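Local coordinates for protein ricin B lectin (Clostridium thermocellum, PDB 3VSF) that probably hydrolyses beta-1,3-linked galactans from the chain end as a family 43 glycoside hydrolase, and carries a galactose-binding beta-trefoil module, at residues N257-A261 / T283-S287. Residues are numbered along the deposited sequence; the frame is centred on the assembly and turned at random.
Sequences NPNQA and TTYRS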
loop_
_atom_site.group_PDB
_atom_site.type_symbol
_atom_site.label_atom_id
_atom_site.label_comp_id
_atom_site.label_asym_id
_atom_site.label_seq_id
_atom_site.Cartn_x
_atom_site.Cartn_y
_atom_site.Cartn_z
ATOM N N ASN A 257 9.588 -0.605 -13.584
ATOM C CA ASN A 257 8.182 -0.573 -13.974
ATOM C C ASN A 257 7.244 -1.118 -12.902
ATOM O O ASN A 257 7.363 -2.272 -12.494
ATOM C CB ASN A 257 7.971 -1.334 -15.285
ATOM C CG ASN A 257 8.853 -0.822 -16.406
ATOM O OD1 ASN A 257 9.394 0.281 -16.331
ATOM N ND2 ASN A 257 8.996 -1.621 -17.456
ATOM N N PRO A 258 6.304 -0.279 -12.440
ATOM C CA PRO A 258 5.285 -0.710 -11.479
ATOM C C PRO A 258 4.468 -1.861 -12.050
ATOM O O PRO A 258 4.258 -1.913 -13.262
ATOM C CB PRO A 258 4.405 0.533 -11.326
ATOM C CG PRO A 258 5.293 1.674 -11.687
ATOM C CD PRO A 258 6.190 1.152 -12.766
ATOM N N ASN A 259 4.016 -2.769 -11.192
ATOM C CA ASN A 259 3.264 -3.934 -11.645
ATOM C C ASN A 259 2.158 -4.340 -10.678
ATOM O O ASN A 259 1.943 -3.690 -9.656
ATOM C CB ASN A 259 4.204 -5.113 -11.881
ATOM C CG ASN A 259 5.064 -5.417 -10.672
ATOM O OD1 ASN A 259 4.568 -5.881 -9.647
ATOM N ND2 ASN A 259 6.360 -5.158 -10.786
ATOM N N GLN A 260 1.462 -5.423 -11.007
ATOM C CA GLN A 260 0.362 -5.913 -10.186
ATOM C C GLN A 260 0.857 -6.552 -8.893
ATOM O O GLN A 260 1.483 -7.612 -8.915
ATOM C CB GLN A 260 -0.479 -6.923 -10.971
ATOM C CG GLN A 260 -1.614 -7.543 -10.171
ATOM C CD GLN A 260 -2.703 -6.544 -9.835
ATOM O OE1 GLN A 260 -3.365 -6.006 -10.724
ATOM N NE2 GLN A 260 -2.892 -6.286 -8.545
ATOM N N ALA A 261 0.574 -5.903 -7.768
ATOM C CA ALA A 261 0.914 -6.462 -6.466
ATOM C C ALA A 261 -0.081 -7.553 -6.093
ATOM O O ALA A 261 -1.244 -7.504 -6.489
ATOM C CB ALA A 261 0.932 -5.372 -5.409
ATOM N N THR A 283 -0.817 -1.553 -11.532
ATOM C CA THR A 283 0.487 -0.946 -11.293
ATOM C C THR A 283 0.694 -0.620 -9.819
ATOM O O THR A 283 1.587 0.152 -9.466
ATOM C CB THR A 283 0.666 0.344 -12.114
ATOM O OG1 THR A 283 -0.275 1.330 -11.670
ATOM C CG2 THR A 283 0.451 0.071 -13.594
ATOM N N THR A 284 -0.132 -1.214 -8.964
ATOM C CA THR A 284 -0.109 -0.915 -7.537
ATOM C C THR A 284 -0.074 0.596 -7.321
ATOM O O THR A 284 0.606 1.093 -6.422
ATOM C CB THR A 284 1.094 -1.572 -6.831
ATOM O OG1 THR A 284 1.237 -2.924 -7.283
ATOM C CG2 THR A 284 0.897 -1.567 -5.319
ATOM N N TYR A 285 -0.804 1.320 -8.164
ATOM C CA TYR A 285 -0.893 2.772 -8.067
ATOM C C TYR A 285 0.466 3.422 -8.303
ATOM O O TYR A 285 0.871 4.325 -7.568
ATOM C CB TYR A 285 -1.460 3.177 -6.706
ATOM C CG TYR A 285 -2.725 2.430 -6.346
ATOM C CD1 TYR A 285 -3.673 2.129 -7.313
ATOM C CD2 TYR A 285 -2.960 2.009 -5.046
ATOM C CE1 TYR A 285 -4.827 1.440 -6.994
ATOM C CE2 TYR A 285 -4.112 1.320 -4.715
ATOM C CZ TYR A 285 -5.042 1.039 -5.694
ATOM O OH TYR A 285 -6.189 0.352 -5.371
ATOM N N ARG A 286 1.160 2.955 -9.336
ATOM C CA ARG A 286 2.488 3.456 -9.678
ATOM C C ARG A 286 3.447 3.407 -8.494
ATOM O O ARG A 286 4.068 4.411 -8.144
ATOM C CB ARG A 286 2.411 4.879 -10.236
ATOM C CG ARG A 286 1.768 4.973 -11.609
ATOM C CD ARG A 286 2.283 6.182 -12.373
ATOM N NE ARG A 286 1.896 7.444 -11.746
ATOM C CZ ARG A 286 2.539 8.592 -11.928
ATOM N NH1 ARG A 286 3.611 8.639 -12.709
ATOM N NH2 ARG A 286 2.117 9.695 -11.322
ATOM N N SER A 287 3.565 2.234 -7.879
ATOM C CA SER A 287 4.481 2.054 -6.762
ATOM C C SER A 287 4.849 0.587 -6.582
ATOM O O SER A 287 4.251 -0.296 -7.197
ATOM C CB SER A 287 3.865 2.590 -5.468
ATOM O OG SER A 287 2.938 1.663 -4.929
#
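Thr-284 reaches across to the carbonyl of Asn-259 and the methyl of Ala-261, a worked example of one small side chain tying two loops together. Its CB lies 3.6 Å from Asn-259 O and looks onto the methyl of Ala-261. From there the side chain forks. OG1, set beside its own backbone N (chi1 -44°), donates a hydrogen bond to Asn-259 O at 2.6 Å, approaching almost head-on with a C=O...OG1 angle of 165°. CG2 is anti to the backbone N and rests 3.8 Å from Ala-261 CB, an apolar touch in a buried setting. The fold is the five-bladed beta-propeller of family 43, and here the 283-287 loop, which leads from the blade ending in strand 277-279 to the next, beginning with strand 288-296, packs on a loop within the former blade. Pro-258 sets its ring CB 3.4 Å from Thr-283 O, while its CG sits 3.9 Å from Arg-286 CA. The 283-287 loop is braced from within: Thr-283 OG1 accepts from Arg-286 N in an ST motif, and Ser-287 OG donates to Thr-284 O. The amide of Asn-259 bonds outside the pair of loops, OD1 with Gly-252 N and ND2 with Thr-254 OG1.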